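Local structure of 2L protein (Yaba-like disease virus, 3IT8) at residues T214-S219 and S277-V282; G101-S106 and V282-T287. The protein is a poxvirus protein with a class I MHC-like fold that binds tumour necrosis factor and blocks its signalling. One frame throughout, in Å; residues are numbered along the deposited sequence.

Contact 1: T214-S219 and S277-V282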
loop_
_atom_site.group_PDB
_atom_site.type_symbol
_atom_site.label_atom_id
_atom_site.label_comp_id
_atom_site.label_asym_id
_atom_site.label_seq_id
_atom_site.Cartn_x
_atom_site.Cartn_y
_atom_site.Cartn_z
ATOM N N THR D 214 -10.223 -20.134 30.654
ATOM C CA THR D 214 -10.525 -21.429 30.114
ATOM C C THR D 214 -11.707 -21.373 29.155
ATOM O O THR D 214 -12.713 -20.695 29.419
ATOM C CB THR D 214 -10.824 -22.377 31.285
ATOM O OG1 THR D 214 -10.224 -23.636 31.034
ATOM C CG2 THR D 214 -12.311 -22.569 31.471
ATOM N N LYS D 215 -11.571 -22.086 28.038
ATOM C CA LYS D 215 -12.630 -22.172 27.029
ATOM C C LYS D 215 -12.983 -23.622 26.735
ATOM O O LYS D 215 -12.106 -24.450 26.491
ATOM C CB LYS D 215 -12.210 -21.498 25.714
ATOM C CG LYS D 215 -12.164 -19.999 25.770
ATOM C CD LYS D 215 -11.984 -19.382 24.406
ATOM C CE LYS D 215 -12.151 -17.871 24.503
ATOM N NZ LYS D 215 -12.320 -17.214 23.171
ATOM N N TRP D 216 -14.273 -23.922 26.775
ATOM C CA TRP D 216 -14.753 -25.264 26.467
ATOM C C TRP D 216 -15.310 -25.277 25.049
ATOM O O TRP D 216 -16.288 -24.589 24.746
ATOM C CB TRP D 216 -15.830 -25.707 27.461
ATOM C CG TRP D 216 -15.283 -25.946 28.818
ATOM C CD1 TRP D 216 -15.177 -25.039 29.822
ATOM C CD2 TRP D 216 -14.700 -27.162 29.307
ATOM N NE1 TRP D 216 -14.564 -25.608 30.914
ATOM C CE2 TRP D 216 -14.260 -26.913 30.624
ATOM C CE3 TRP D 216 -14.506 -28.436 28.760
ATOM C CZ2 TRP D 216 -13.636 -27.895 31.408
ATOM C CZ3 TRP D 216 -13.884 -29.412 29.540
ATOM C CH2 TRP D 216 -13.458 -29.135 30.850
ATOM N N ILE D 217 -14.675 -26.063 24.185
ATOM C CA ILE D 217 -15.080 -26.155 22.788
ATOM C C ILE D 217 -15.323 -27.596 22.350
ATOM O O ILE D 217 -14.518 -28.482 22.639
ATOM C CB ILE D 217 -14.000 -25.548 21.891
ATOM C CG1 ILE D 217 -13.715 -24.107 22.329
ATOM C CG2 ILE D 217 -14.440 -25.588 20.463
ATOM C CD1 ILE D 217 -12.560 -23.473 21.616
ATOM N N GLU D 218 -16.431 -27.834 21.657
ATOM C CA GLU D 218 -16.734 -29.178 21.188
ATOM C C GLU D 218 -15.590 -29.635 20.286
ATOM O O GLU D 218 -15.164 -28.895 19.398
ATOM C CB GLU D 218 -18.072 -29.183 20.455
ATOM C CG GLU D 218 -19.247 -29.156 21.416
ATOM C CD GLU D 218 -20.573 -28.903 20.731
ATOM O OE1 GLU D 218 -20.861 -29.573 19.716
ATOM O OE2 GLU D 218 -21.334 -28.037 21.216
ATOM N N SER D 219 -15.088 -30.846 20.524
ATOM C CA SER D 219 -13.961 -31.386 19.757
ATOM C C SER D 219 -14.125 -31.441 18.237
ATOM O O SER D 219 -13.130 -31.454 17.504
ATOM C CB SER D 219 -13.602 -32.777 20.272
ATOM O OG SER D 219 -14.707 -33.647 20.156
ATOM N N SER D 277 -20.339 -33.418 20.716
ATOM C CA SER D 277 -18.922 -33.687 20.462
ATOM C C SER D 277 -18.099 -33.809 21.734
ATOM O O SER D 277 -16.936 -34.202 21.692
ATOM C CB SER D 277 -18.308 -32.577 19.600
ATOM O OG SER D 277 -18.875 -32.544 18.308
ATOM N N GLN D 278 -18.704 -33.478 22.864
ATOM C CA GLN D 278 -17.997 -33.520 24.138
ATOM C C GLN D 278 -16.905 -32.467 24.086
ATOM O O GLN D 278 -15.933 -32.601 23.343
ATOM C CB GLN D 278 -17.364 -34.883 24.392
ATOM C CG GLN D 278 -16.668 -34.942 25.736
ATOM C CD GLN D 278 -15.960 -36.249 25.976
ATOM O OE1 GLN D 278 -14.958 -36.557 25.328
ATOM N NE2 GLN D 278 -16.479 -37.035 26.912
ATOM N N PRO D 279 -17.045 -31.409 24.895
ATOM C CA PRO D 279 -16.045 -30.349 24.898
ATOM C C PRO D 279 -14.651 -30.816 25.271
ATOM O O PRO D 279 -14.463 -31.860 25.906
ATOM C CB PRO D 279 -16.606 -29.358 25.909
ATOM C CG PRO D 279 -17.229 -30.256 26.909
ATOM C CD PRO D 279 -17.969 -31.242 26.030
ATOM N N VAL D 280 -13.687 -30.020 24.832
ATOM C CA VAL D 280 -12.284 -30.228 25.102
ATOM C C VAL D 280 -11.904 -28.942 25.852
ATOM O O VAL D 280 -12.494 -27.881 25.625
ATOM C CB VAL D 280 -11.500 -30.359 23.797
ATOM C CG1 VAL D 280 -11.631 -29.100 22.972
ATOM C CG2 VAL D 280 -10.072 -30.631 24.105
ATOM N N CYS D 281 -10.949 -29.020 26.763
ATOM C CA CYS D 281 -10.583 -27.839 27.524
ATOM C C CYS D 281 -9.420 -27.071 26.900
ATOM O O CYS D 281 -8.344 -27.633 26.680
ATOM C CB CYS D 281 -10.228 -28.240 28.962
ATOM S SG CYS D 281 -9.916 -26.831 30.075
ATOM N N VAL D 282 -9.642 -25.790 26.601
ATOM C CA VAL D 282 -8.585 -24.941 26.051
ATOM C C VAL D 282 -8.161 -23.974 27.153
ATOM O O VAL D 282 -8.964 -23.178 27.628
ATOM C CB VAL D 282 -9.054 -24.120 24.843
ATOM C CG1 VAL D 282 -7.855 -23.449 24.203
ATOM C CG2 VAL D 282 -9.756 -25.018 23.830
#
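This contact pairs two core strands of the Ig-like domain, strand C (214-218) and strand F (from P279), around the tryptophan and disulfide that mark the Ig fold. The strands run antiparallel. K215 and V282 form a hydrogen-bonded pair, with K215 N to V282 O at 2.9 Å and V282 N to K215 O at 2.8 Å. I217 and V280 form the next such pair; V280 N reaches I217 O at 2.8 Å. Between these pairs, W216 and C281 project from the same face of the sheet. The C281 CB lies over the six-membered ring of W216, 4.0 Å from its centroid. C281 SG, anti to the backbone N (chi1 -174°), also lies over the ring, 4.4 Å from the centroid of the W216 six-membered ring; it is bonded to C202. P279 CB comes to the ring edge, 3.7 Å from W216 CE3. On the other face I217 CD1 touches V282 CG2 at 3.9 Å. Just beyond the end of strand C, ahead of the start of strand F, S219 OG donates to S277 O at 2.8 Å. The polar ends of two side chains turn elsewhere: W216 NE1 to D267 and K215 NZ to E236. The chemistry is thus divided. Backbone bonds set the register, while the indole, held at its N-H by a carboxylate, packs its carbon face against the disulfide in the domain core.

Contact 2: G101-S106 and V282-T287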
loop_
_atom_site.group_PDB
_atom_site.type_symbol
_atom_site.label_atom_id
_atom_site.label_comp_id
_atom_site.label_asym_id
_atom_site.label_seq_id
_atom_site.Cartn_x
_atom_site.Cartn_y
_atom_site.Cartn_z
ATOM N N GLY D 101 -2.242 -15.124 27.935
ATOM C CA GLY D 101 -1.956 -15.976 26.796
ATOM C C GLY D 101 -2.309 -15.224 25.521
ATOM O O GLY D 101 -1.901 -14.073 25.339
ATOM N N LEU D 102 -3.077 -15.861 24.644
ATOM C CA LEU D 102 -3.485 -15.229 23.399
ATOM C C LEU D 102 -4.587 -14.203 23.619
ATOM O O LEU D 102 -4.687 -13.236 22.866
ATOM C CB LEU D 102 -4.000 -16.267 22.406
ATOM C CG LEU D 102 -3.016 -17.237 21.768
ATOM C CD1 LEU D 102 -3.761 -18.020 20.697
ATOM C CD2 LEU D 102 -1.833 -16.478 21.170
ATOM N N LEU D 103 -5.417 -14.427 24.635
ATOM C CA LEU D 103 -6.516 -13.518 24.924
ATOM C C LEU D 103 -6.035 -12.175 25.467
ATOM O O LEU D 103 -4.989 -12.091 26.118
ATOM C CB LEU D 103 -7.474 -14.149 25.930
ATOM C CG LEU D 103 -7.968 -15.552 25.585
ATOM C CD1 LEU D 103 -8.989 -15.994 26.636
ATOM C CD2 LEU D 103 -8.586 -15.570 24.198
ATOM N N PHE D 104 -6.797 -11.121 25.184
ATOM C CA PHE D 104 -6.456 -9.797 25.671
ATOM C C PHE D 104 -7.676 -8.896 25.612
ATOM O O PHE D 104 -8.498 -9.024 24.709
ATOM C CB PHE D 104 -5.306 -9.215 24.845
ATOM C CG PHE D 104 -5.654 -8.952 23.405
ATOM C CD1 PHE D 104 -6.059 -7.694 22.996
ATOM C CD2 PHE D 104 -5.566 -9.963 22.449
ATOM C CE1 PHE D 104 -6.366 -7.445 21.660
ATOM C CE2 PHE D 104 -5.876 -9.712 21.106
ATOM C CZ PHE D 104 -6.273 -8.457 20.720
ATOM N N GLY D 105 -7.802 -8.000 26.585
ATOM C CA GLY D 105 -8.934 -7.090 26.606
ATOM C C GLY D 105 -8.837 -6.085 27.738
ATOM O O GLY D 105 -7.863 -6.087 28.493
ATOM N N SER D 106 -9.841 -5.219 27.859
ATOM C CA SER D 106 -9.854 -4.220 28.919
ATOM C C SER D 106 -11.263 -4.103 29.485
ATOM O O SER D 106 -12.223 -4.536 28.851
ATOM C CB SER D 106 -9.397 -2.865 28.384
ATOM O OG SER D 106 -10.345 -2.335 27.483
ATOM N N VAL D 282 -9.642 -25.790 26.601
ATOM C CA VAL D 282 -8.585 -24.941 26.051
ATOM C C VAL D 282 -8.161 -23.974 27.153
ATOM O O VAL D 282 -8.964 -23.178 27.628
ATOM C CB VAL D 282 -9.054 -24.120 24.843
ATOM C CG1 VAL D 282 -7.855 -23.449 24.203
ATOM C CG2 VAL D 282 -9.756 -25.018 23.830
ATOM N N VAL D 283 -6.895 -24.055 27.550
ATOM C CA VAL D 283 -6.342 -23.222 28.615
ATOM C C VAL D 283 -5.484 -22.071 28.123
ATOM O O VAL D 283 -4.491 -22.291 27.429
ATOM C CB VAL D 283 -5.496 -24.081 29.560
ATOM C CG1 VAL D 283 -4.714 -23.210 30.513
ATOM C CG2 VAL D 283 -6.401 -25.035 30.314
ATOM N N PHE D 284 -5.868 -20.846 28.487
ATOM C CA PHE D 284 -5.116 -19.660 28.090
ATOM C C PHE D 284 -4.311 -19.133 29.263
ATOM O O PHE D 284 -4.865 -18.748 30.286
ATOM C CB PHE D 284 -6.052 -18.575 27.588
ATOM C CG PHE D 284 -6.791 -18.951 26.352
ATOM C CD1 PHE D 284 -8.004 -19.618 26.429
ATOM C CD2 PHE D 284 -6.277 -18.630 25.093
ATOM C CE1 PHE D 284 -8.701 -19.962 25.270
ATOM C CE2 PHE D 284 -6.967 -18.971 23.919
ATOM C CZ PHE D 284 -8.182 -19.637 24.010
ATOM N N HIS D 285 -2.994 -19.124 29.108
ATOM C CA HIS D 285 -2.098 -18.641 30.148
ATOM C C HIS D 285 -0.815 -18.085 29.519
ATOM O O HIS D 285 -0.503 -18.399 28.375
ATOM C CB HIS D 285 -1.759 -19.782 31.091
ATOM C CG HIS D 285 -0.873 -19.380 32.219
ATOM N ND1 HIS D 285 -1.342 -18.729 33.335
ATOM C CD2 HIS D 285 0.462 -19.502 32.386
ATOM C CE1 HIS D 285 -0.332 -18.466 34.144
ATOM N NE2 HIS D 285 0.774 -18.924 33.592
ATOM N N ASP D 286 -0.078 -17.259 30.258
ATOM C CA ASP D 286 1.154 -16.670 29.732
ATOM C C ASP D 286 2.121 -17.733 29.229
ATOM O O ASP D 286 2.695 -17.602 28.149
ATOM C CB ASP D 286 1.807 -15.784 30.792
ATOM C CG ASP D 286 1.230 -14.376 30.806
ATOM O OD1 ASP D 286 0.091 -14.200 30.311
ATOM O OD2 ASP D 286 1.914 -13.452 31.315
ATOM N N THR D 287 2.314 -18.781 30.015
ATOM C CA THR D 287 3.163 -19.885 29.593
ATOM C C THR D 287 2.175 -20.642 28.714
ATOM O O THR D 287 0.991 -20.647 29.021
ATOM C CB THR D 287 3.597 -20.732 30.806
ATOM O OG1 THR D 287 2.456 -21.340 31.421
ATOM C CG2 THR D 287 4.286 -19.836 31.842
#
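L103 lies over one face of the F284 ring. Its CG is 3.8 Å from the ring centroid and 3.5 Å from F284 CD2, so it is offset toward the rim. The two methyls spread over the same ring: L103 CD1 is 3.7 Å from F284 CG, and L103 CD2 is 3.8 Å from F284 CE2. The L103 side chain crosses the phenyl group at about a right angle. L102 CB approaches the ring edge instead, 4.2 Å from F284 CD2. The side chain of F284 leaves its backbone toward 101-106, with CG anti to the carbonyl carbon (chi1 -64°). Next to this apolar patch the two segments meet through G101. This residue, which has no side chain, lies against the H285 backbone. A weak hydrogen bond joins G101 N to D286 OD1 at 3.5 Å, nearly straight at 171°. Further out, the other carboxylate oxygen of D286 takes a hydrogen bond from the amino group of I1. Y228 meets the F284 ring edge-to-face, and the L102 backbone bonds to E289. L102 and F104 also pack on a basic side chain of the chain of another protein. This is an interface between the MHC-like N-terminal domain and the Ig-like domain, consistent with a class I MHC-like architecture. The turn between platform strands 90-100 and 103-112 rests on F284 and the residues that follow it in the Ig-like domain, with a leucine over a phenylalanine as its apolar centre.

From the N terminus, the first of the segments reached is 101-106, at a turn of the platform sheet. The chain then passes through helix 148-174 into the Ig-like domain and reaches 214-219. Contact 1 closes the inner loop when 277-282 pairs with that strand. V282 belongs to both contacts, and the chain continues from its strand into 282-287, where contact 2 closes the outer, longer loop. The loops are therefore nested and do not cross. Contact 1 ties neighbouring strands within one Ig sheet; contact 2 ties that sheet to the platform. They touch where K215 CD packs 3.4 Å from F284 CE1, so the aliphatic part of K215 meets the interface ring.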